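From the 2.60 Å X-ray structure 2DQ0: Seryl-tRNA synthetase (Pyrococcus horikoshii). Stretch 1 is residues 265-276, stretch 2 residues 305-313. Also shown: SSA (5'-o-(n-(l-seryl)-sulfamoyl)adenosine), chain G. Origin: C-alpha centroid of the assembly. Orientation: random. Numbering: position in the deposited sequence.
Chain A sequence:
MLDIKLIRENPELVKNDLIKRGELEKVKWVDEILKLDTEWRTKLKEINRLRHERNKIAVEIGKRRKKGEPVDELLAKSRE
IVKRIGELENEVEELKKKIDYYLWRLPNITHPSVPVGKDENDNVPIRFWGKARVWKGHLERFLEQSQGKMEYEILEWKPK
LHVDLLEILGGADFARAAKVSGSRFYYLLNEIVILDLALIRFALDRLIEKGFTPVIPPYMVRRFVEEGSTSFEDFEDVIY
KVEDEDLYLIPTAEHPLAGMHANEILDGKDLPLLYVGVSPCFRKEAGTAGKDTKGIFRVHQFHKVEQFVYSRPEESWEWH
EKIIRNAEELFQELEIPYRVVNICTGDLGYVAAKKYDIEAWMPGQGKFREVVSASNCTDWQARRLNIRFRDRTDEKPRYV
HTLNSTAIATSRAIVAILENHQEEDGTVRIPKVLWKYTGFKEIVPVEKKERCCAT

Stretch 1 (265-276) ILDGKDLPLLYV
Stretch 2, residues 305-313: VEQFVYSRP

Residues 273-276 and 305-311 are neighbouring antiparallel strands: their axes approach to 4.7 Å and their N-to-C directions differ by 169°. The register pairs Leu 273 with Tyr 310, Leu 274 with Val 309, Tyr 275 with Phe 308 and Val 276 with Gln 307, at CA-CA distances of 4.5 to 5.1 Å. Two of these pairs carry the backbone ladder. Leu 273 N donates to Tyr 310 O (3.0 Å) and Tyr 310 N returns to Leu 273 O (3.1 Å), with angles at the hydrogen of 139-161°; Tyr 275 N donates to Phe 308 O (2.9 Å) and Phe 308 N to Tyr 275 O (2.7 Å), at 159-165°. Around the Val 276/Gln 307 pair, CA-H groups approach carbonyls: Val 276 CA to Glu 306 O at 3.0 Å and Gln 307 CA to Tyr 275 O at 3.5 Å.

Strand alternation places Leu 273, Tyr 275, Phe 308 and Tyr 310 on one face. Tyr 310 (chi1 -72°, m; chi2 79°) has the largest area covered by the opposing stretch, 107 Å². Leu 273, in the m,t rotamer, lays CD1 over one face of the Tyr 310 ring, while Leu 273 CB meets Tyr 310 CB at 3.8 Å. Tyr 275 (chi1 -63°, m; chi2 -67°) brings CE2 to 3.8 Å from Tyr 310 CE1, which lies at the edge of the Tyr 275 ring. Both hydroxyls are hydrogen-bonded elsewhere in the structure, so the aromatic carbons can pack without stranding a polar end. Leu 266, also m,t, reaches the same ring, CD1 to Tyr 310 CD2 at 4.2 Å. Phe 308 adopts chi1 t (-169°), and its ring leads away from the first stretch.

The other face carries Leu 274, Val 276, Val 309 and Gln 307. Leu 274 (m,t) sets CD2 3.8 Å from Val 309 CG2; Val 309 is t. Val 276, chi1 48° (p), places CG2 3.7 Å from CG1 of Val 305, which is t. Branched aliphatic side chains suit these contacts because each pair meets through methyl groups, with no polar atom to satisfy there.

A cis peptide precedes Pro 272, whose CA lies 3.0 Å from Tyr 310 O. Leu 271 (chi1 -88°, chi2 51°) packs CD2 3.7 Å from Arg 312 CG. The extended m,t,t start of Arg 312 carries NH2 to 3.3 Å from Gly 268 O; an ideal CB on Gly 268 would lie only 3.1 Å from that NH2.

Glu 306 (t, then chi2 87°) turns its carboxylate away to bind the seryl-adenylate analogue: SSA OG donates to Glu 306 OE1 (2.7 Å) and SSA N10 to OE2 (2.6 Å).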

ATOM      1  N   ILE A 265      17.065  23.053  -6.626  1.00 54.49           N
ATOM      2  CA  ILE A 265      17.010  24.492  -6.535  1.00 59.31           C
ATOM      3  C   ILE A 265      16.019  24.716  -7.646  1.00 58.73           C
ATOM      4  O   ILE A 265      16.334  24.514  -8.811  1.00 56.86           O
ATOM      5  CB  ILE A 265      18.339  25.159  -6.876  1.00 62.96           C
ATOM      6  CG1 ILE A 265      19.353  24.855  -5.769  1.00 61.45           C
ATOM      7  CG2 ILE A 265      18.124  26.670  -7.050  1.00 59.79           C
ATOM      8  CD1 ILE A 265      20.753  25.320  -6.067  1.00 60.31           C
ATOM      9  N   LEU A 266      14.797  25.061  -7.277  1.00 59.78           N
ATOM     10  CA  LEU A 266      13.767  25.269  -8.269  1.00 62.69           C
ATOM     11  C   LEU A 266      13.983  26.588  -8.984  1.00 66.90           C
ATOM     12  O   LEU A 266      14.697  27.464  -8.494  1.00 65.17           O
ATOM     13  CB  LEU A 266      12.391  25.252  -7.600  1.00 56.15           C
ATOM     14  CG  LEU A 266      11.964  23.921  -6.974  1.00 59.86           C
ATOM     15  CD1 LEU A 266      10.676  24.141  -6.199  1.00 53.65           C
ATOM     16  CD2 LEU A 266      11.768  22.841  -8.060  1.00 49.32           C
ATOM     17  N   ASP A 267      13.381  26.709 -10.160  1.00 72.53           N
ATOM     18  CA  ASP A 267      13.453  27.932 -10.937  1.00 70.51           C
ATOM     19  C   ASP A 267      12.192  28.696 -10.515  1.00 67.80           C
ATOM     20  O   ASP A 267      11.074  28.220 -10.720  1.00 60.85           O
ATOM     21  CB  ASP A 267      13.419  27.606 -12.432  1.00 78.95           C
ATOM     22  CG  ASP A 267      13.675  28.825 -13.308  1.00 88.45           C
ATOM     23  OD1 ASP A 267      12.900  29.809 -13.213  1.00 89.43           O
ATOM     24  OD2 ASP A 267      14.650  28.790 -14.095  1.00 91.57           O
ATOM     25  N   GLY A 268      12.379  29.863  -9.908  1.00 67.63           N
ATOM     26  CA  GLY A 268      11.255  30.658  -9.441  1.00 67.68           C
ATOM     27  C   GLY A 268      10.159  30.965 -10.451  1.00 72.93           C
ATOM     28  O   GLY A 268       9.011  31.266 -10.076  1.00 65.97           O
ATOM     29  N   LYS A 269      10.486  30.900 -11.737  1.00 70.87           N
ATOM     30  CA  LYS A 269       9.469  31.199 -12.722  1.00 76.93           C
ATOM     31  C   LYS A 269       8.359  30.163 -12.725  1.00 74.71           C
ATOM     32  O   LYS A 269       7.269  30.433 -13.222  1.00 72.12           O
ATOM     33  CB  LYS A 269      10.083  31.330 -14.118  1.00 82.97           C
ATOM     34  CG  LYS A 269      10.920  32.592 -14.287  1.00100.12           C
ATOM     35  CD  LYS A 269      10.184  33.844 -13.776  1.00108.67           C
ATOM     36  CE  LYS A 269       9.011  34.258 -14.667  1.00109.37           C
ATOM     37  NZ  LYS A 269       9.461  34.829 -15.973  1.00109.54           N
ATOM     38  N   ASP A 270       8.636  28.986 -12.161  1.00 75.84           N
ATOM     39  CA  ASP A 270       7.656  27.896 -12.106  1.00 72.73           C
ATOM     40  C   ASP A 270       6.720  27.948 -10.888  1.00 68.74           C
ATOM     41  O   ASP A 270       5.545  27.587 -10.990  1.00 66.86           O
ATOM     42  CB  ASP A 270       8.367  26.545 -12.145  1.00 74.83           C
ATOM     43  CG  ASP A 270       9.121  26.323 -13.439  1.00 78.81           C
ATOM     44  OD1 ASP A 270       8.505  26.486 -14.517  1.00 73.55           O
ATOM     45  OD2 ASP A 270      10.324  25.981 -13.371  1.00 73.97           O
ATOM     46  N   LEU A 271       7.243  28.382  -9.743  1.00 61.64           N
ATOM     47  CA  LEU A 271       6.430  28.499  -8.545  1.00 56.99           C
ATOM     48  C   LEU A 271       5.148  29.272  -8.879  1.00 59.10           C
ATOM     49  O   LEU A 271       5.157  30.189  -9.685  1.00 56.82           O
ATOM     50  CB  LEU A 271       7.213  29.220  -7.447  1.00 55.37           C
ATOM     51  CG  LEU A 271       8.103  28.407  -6.500  1.00 54.83           C
ATOM     52  CD1 LEU A 271       9.022  27.514  -7.279  1.00 57.95           C
ATOM     53  CD2 LEU A 271       8.911  29.365  -5.616  1.00 56.25           C
ATOM     54  N   PRO A 272       4.013  28.870  -8.296  1.00 63.14           N
ATOM     55  CA  PRO A 272       3.894  27.744  -7.364  1.00 60.98           C
ATOM     56  C   PRO A 272       3.743  26.404  -8.097  1.00 53.68           C
ATOM     57  O   PRO A 272       3.125  26.337  -9.149  1.00 51.38           O
ATOM     58  CB  PRO A 272       2.649  28.106  -6.560  1.00 59.43           C
ATOM     59  CG  PRO A 272       1.775  28.718  -7.602  1.00 60.36           C
ATOM     60  CD  PRO A 272       2.734  29.594  -8.414  1.00 58.08           C
ATOM     61  N   LEU A 273       4.346  25.350  -7.557  1.00 58.69           N
ATOM     62  CA  LEU A 273       4.211  24.024  -8.147  1.00 56.58           C
ATOM     63  C   LEU A 273       2.973  23.469  -7.467  1.00 55.67           C
ATOM     64  O   LEU A 273       2.928  23.371  -6.245  1.00 57.05           O
ATOM     65  CB  LEU A 273       5.420  23.152  -7.815  1.00 60.24           C
ATOM     66  CG  LEU A 273       6.791  23.608  -8.324  1.00 64.68           C
ATOM     67  CD1 LEU A 273       7.837  22.553  -7.977  1.00 63.51           C
ATOM     68  CD2 LEU A 273       6.749  23.810  -9.819  1.00 57.66           C
ATOM     69  N   LEU A 274       1.960  23.127  -8.248  1.00 54.56           N
ATOM     70  CA  LEU A 274       0.731  22.617  -7.665  1.00 52.54           C
ATOM     71  C   LEU A 274       0.466  21.135  -7.937  1.00 53.26           C
ATOM     72  O   LEU A 274       0.251  20.706  -9.076  1.00 45.26           O
ATOM     73  CB  LEU A 274      -0.454  23.452  -8.147  1.00 48.48           C
ATOM     74  CG  LEU A 274      -0.237  24.966  -8.036  1.00 57.15           C
ATOM     75  CD1 LEU A 274      -1.340  25.635  -8.833  1.00 52.57           C
ATOM     76  CD2 LEU A 274      -0.214  25.456  -6.566  1.00 45.25           C
ATOM     77  N   TYR A 275       0.470  20.347  -6.872  1.00 51.39           N
ATOM     78  CA  TYR A 275       0.213  18.931  -7.024  1.00 50.73           C
ATOM     79  C   TYR A 275      -1.029  18.432  -6.302  1.00 42.56           C
ATOM     80  O   TYR A 275      -1.361  18.869  -5.205  1.00 46.22           O
ATOM     81  CB  TYR A 275       1.425  18.135  -6.543  1.00 45.80           C
ATOM     82  CG  TYR A 275       2.666  18.395  -7.350  1.00 44.15           C
ATOM     83  CD1 TYR A 275       2.754  17.990  -8.679  1.00 45.44           C
ATOM     84  CD2 TYR A 275       3.768  19.023  -6.777  1.00 51.51           C
ATOM     85  CE1 TYR A 275       3.909  18.197  -9.419  1.00 44.32           C
ATOM     86  CE2 TYR A 275       4.931  19.234  -7.503  1.00 57.98           C
ATOM     87  CZ  TYR A 275       4.996  18.817  -8.823  1.00 58.77           C
ATOM     88  OH  TYR A 275       6.163  19.000  -9.522  1.00 66.24           O
ATOM     89  N   VAL A 276      -1.723  17.518  -6.953  1.00 41.61           N
ATOM     90  CA  VAL A 276      -2.865  16.875  -6.346  1.00 44.01           C
ATOM     91  C   VAL A 276      -2.620  15.379  -6.516  1.00 44.61           C
ATOM     92  O   VAL A 276      -2.733  14.838  -7.615  1.00 45.67           O
ATOM     93  CB  VAL A 276      -4.203  17.286  -6.992  1.00 44.29           C
ATOM     94  CG1 VAL A 276      -4.129  17.209  -8.536  1.00 34.05           C
ATOM     95  CG2 VAL A 276      -5.296  16.400  -6.446  1.00 24.74           C
ATOM     96  N   VAL A 305      -7.160  11.895  -1.576  1.00 38.52           N
ATOM     97  CA  VAL A 305      -6.775  12.770  -2.669  1.00 37.70           C
ATOM     98  C   VAL A 305      -6.162  13.948  -1.915  1.00 43.95           C
ATOM     99  O   VAL A 305      -6.830  14.569  -1.082  1.00 43.25           O
ATOM    100  CB  VAL A 305      -8.007  13.228  -3.459  1.00 42.96           C
ATOM    101  CG1 VAL A 305      -7.620  14.275  -4.502  1.00 33.52           C
ATOM    102  CG2 VAL A 305      -8.649  12.030  -4.125  1.00 43.85           C
ATOM    103  N   GLU A 306      -4.899  14.251  -2.203  1.00 41.66           N
ATOM    104  CA  GLU A 306      -4.173  15.300  -1.488  1.00 38.66           C
ATOM    105  C   GLU A 306      -3.689  16.504  -2.290  1.00 42.61           C
ATOM    106  O   GLU A 306      -3.181  16.359  -3.400  1.00 40.01           O
ATOM    107  CB  GLU A 306      -2.958  14.649  -0.808  1.00 39.33           C
ATOM    108  CG  GLU A 306      -2.028  15.600  -0.085  1.00 35.49           C
ATOM    109  CD  GLU A 306      -2.460  15.843   1.333  1.00 40.00           C
ATOM    110  OE1 GLU A 306      -3.648  15.617   1.626  1.00 43.70           O
ATOM    111  OE2 GLU A 306      -1.613  16.265   2.149  1.00 36.68           O
ATOM    112  N   GLN A 307      -3.820  17.690  -1.696  1.00 45.32           N
ATOM    113  CA  GLN A 307      -3.345  18.934  -2.312  1.00 44.17           C
ATOM    114  C   GLN A 307      -1.967  19.232  -1.734  1.00 44.11           C
ATOM    115  O   GLN A 307      -1.786  19.192  -0.514  1.00 44.57           O
ATOM    116  CB  GLN A 307      -4.223  20.137  -1.938  1.00 45.01           C
ATOM    117  CG  GLN A 307      -5.666  20.156  -2.410  1.00 44.62           C
ATOM    118  CD  GLN A 307      -6.394  21.357  -1.834  1.00 50.68           C
ATOM    119  OE1 GLN A 307      -7.213  21.240  -0.908  1.00 49.11           O
ATOM    120  NE2 GLN A 307      -6.076  22.529  -2.357  1.00 51.32           N
ATOM    121  N   PHE A 308      -0.994  19.537  -2.586  1.00 43.55           N
ATOM    122  CA  PHE A 308       0.327  19.896  -2.079  1.00 43.30           C
ATOM    123  C   PHE A 308       0.829  21.074  -2.891  1.00 50.70           C
ATOM    124  O   PHE A 308       0.692  21.099  -4.123  1.00 44.20           O
ATOM    125  CB  PHE A 308       1.286  18.730  -2.173  1.00 43.69           C
ATOM    126  CG  PHE A 308       2.585  18.944  -1.433  1.00 49.88           C
ATOM    127  CD1 PHE A 308       3.601  19.744  -1.980  1.00 39.26           C
ATOM    128  CD2 PHE A 308       2.817  18.295  -0.214  1.00 43.61           C
ATOM    129  CE1 PHE A 308       4.826  19.881  -1.324  1.00 47.07           C
ATOM    130  CE2 PHE A 308       4.033  18.425   0.451  1.00 48.57           C
ATOM    131  CZ  PHE A 308       5.048  19.219  -0.103  1.00 47.46           C
ATOM    132  N   VAL A 309       1.419  22.039  -2.181  1.00 52.72           N
ATOM    133  CA  VAL A 309       1.902  23.291  -2.753  1.00 41.69           C
ATOM    134  C   VAL A 309       3.313  23.740  -2.387  1.00 49.13           C
ATOM    135  O   VAL A 309       3.736  23.693  -1.222  1.00 40.64           O
ATOM    136  CB  VAL A 309       0.949  24.444  -2.359  1.00 42.36           C
ATOM    137  CG1 VAL A 309       1.502  25.778  -2.821  1.00 45.17           C
ATOM    138  CG2 VAL A 309      -0.418  24.209  -2.965  1.00 40.31           C
ATOM    139  N   TYR A 310       4.036  24.188  -3.412  1.00 54.50           N
ATOM    140  CA  TYR A 310       5.380  24.729  -3.256  1.00 50.97           C
ATOM    141  C   TYR A 310       5.183  26.165  -3.682  1.00 54.94           C
ATOM    142  O   TYR A 310       4.788  26.409  -4.818  1.00 53.74           O
ATOM    143  CB  TYR A 310       6.372  24.108  -4.232  1.00 48.24           C
ATOM    144  CG  TYR A 310       6.778  22.682  -3.976  1.00 48.63           C
ATOM    145  CD1 TYR A 310       5.946  21.618  -4.335  1.00 48.05           C
ATOM    146  CD2 TYR A 310       8.032  22.386  -3.445  1.00 49.30           C
ATOM    147  CE1 TYR A 310       6.364  20.295  -4.180  1.00 42.86           C
ATOM    148  CE2 TYR A 310       8.458  21.061  -3.284  1.00 46.68           C
ATOM    149  CZ  TYR A 310       7.618  20.024  -3.656  1.00 47.63           C
ATOM    150  OH  TYR A 310       8.043  18.718  -3.513  1.00 50.27           O
ATOM    151  N   SER A 311       5.431  27.116  -2.789  1.00 59.60           N
ATOM    152  CA  SER A 311       5.274  28.521  -3.155  1.00 66.11           C
ATOM    153  C   SER A 311       6.428  29.396  -2.658  1.00 69.54           C
ATOM    154  O   SER A 311       7.351  28.933  -1.966  1.00 65.83           O
ATOM    155  CB  SER A 311       3.956  29.086  -2.605  1.00 67.50           C
ATOM    156  OG  SER A 311       4.087  29.463  -1.243  1.00 59.86           O
ATOM    157  N   ARG A 312       6.376  30.667  -3.038  1.00 67.75           N
ATOM    158  CA  ARG A 312       7.375  31.621  -2.588  1.00 65.34           C
ATOM    159  C   ARG A 312       6.942  31.927  -1.163  1.00 59.76           C
ATOM    160  O   ARG A 312       5.751  31.994  -0.872  1.00 57.41           O
ATOM    161  CB  ARG A 312       7.292  32.909  -3.406  1.00 70.37           C
ATOM    162  CG  ARG A 312       7.360  32.699  -4.893  1.00 77.25           C
ATOM    163  CD  ARG A 312       6.969  33.948  -5.673  1.00 78.63           C
ATOM    164  NE  ARG A 312       7.637  33.927  -6.967  1.00 76.60           N
ATOM    165  CZ  ARG A 312       8.939  34.152  -7.128  1.00 74.01           C
ATOM    166  NH1 ARG A 312       9.706  34.438  -6.077  1.00 61.23           N
ATOM    167  NH2 ARG A 312       9.484  34.034  -8.333  1.00 69.40           N
ATOM    168  N   PRO A 313       7.898  32.104  -0.255  1.00 54.50           N
ATOM    169  CA  PRO A 313       7.533  32.411   1.127  1.00 59.69           C
ATOM    170  C   PRO A 313       6.480  33.528   1.222  1.00 65.19           C
ATOM    171  O   PRO A 313       5.585  33.492   2.082  1.00 71.06           O
ATOM    172  CB  PRO A 313       8.872  32.808   1.738  1.00 50.52           C
ATOM    173  CG  PRO A 313       9.816  31.850   1.053  1.00 52.27           C
ATOM    174  CD  PRO A 313       9.350  31.896  -0.394  1.00 51.33           C
TER
HETATM  175  N10 SSA G1001      -1.169  15.466   4.581  1.00 26.83           N
HETATM  176  CA  SSA G1001      -2.124  16.027   5.554  1.00 44.84           C
HETATM  177  CB  SSA G1001      -3.261  16.724   4.859  1.00 47.08           C
HETATM  178  OG  SSA G1001      -4.158  15.805   4.226  1.00 42.65           O
HETATM  179  C9  SSA G1001      -2.731  14.978   6.479  1.00 38.24           C
HETATM  180  O9  SSA G1001      -2.526  13.781   6.299  1.00 45.87           O
HETATM  181  N8  SSA G1001      -3.473  15.430   7.497  1.00 39.90           N
HETATM  182  S1  SSA G1001      -4.197  14.398   8.494  1.00 38.54           S
HETATM  183  O1S SSA G1001      -3.119  13.656   9.133  1.00 31.52           O
HETATM  184  O2S SSA G1001      -5.117  15.194   9.297  1.00 40.15           O
HETATM  185  O5' SSA G1001      -4.988  13.441   7.535  1.00 39.49           O
HETATM  186  C5' SSA G1001      -5.941  13.987   6.645  1.00 45.06           C
HETATM  187  C4' SSA G1001      -7.281  13.340   6.798  1.00 42.79           C
HETATM  188  O4' SSA G1001      -7.206  11.933   6.498  1.00 43.31           O
HETATM  189  C3' SSA G1001      -7.947  13.382   8.159  1.00 52.63           C
HETATM  190  O3' SSA G1001      -8.517  14.657   8.374  1.00 47.76           O
HETATM  191  C2' SSA G1001      -9.026  12.336   7.939  1.00 48.39           C
HETATM  192  O2' SSA G1001     -10.081  12.756   7.107  1.00 42.93           O
HETATM  193  C1' SSA G1001      -8.211  11.246   7.230  1.00 46.46           C
HETATM  194  N9  SSA G1001      -7.521  10.331   8.135  1.00 38.09           N
HETATM  195  C8  SSA G1001      -6.367  10.530   8.876  1.00 30.46           C
HETATM  196  N7  SSA G1001      -6.019   9.492   9.593  1.00 35.65           N
HETATM  197  C5  SSA G1001      -7.004   8.549   9.313  1.00 39.02           C
HETATM  198  C6  SSA G1001      -7.222   7.223   9.774  1.00 38.33           C
HETATM  199  N6  SSA G1001      -6.420   6.613  10.642  1.00 46.55           N
HETATM  200  N1  SSA G1001      -8.303   6.541   9.285  1.00 42.79           N
HETATM  201  C2  SSA G1001      -9.108   7.162   8.395  1.00 36.62           C
HETATM  202  N3  SSA G1001      -9.004   8.413   7.892  1.00 44.26           N
HETATM  203  C4  SSA G1001      -7.931   9.056   8.408  1.00 32.52           C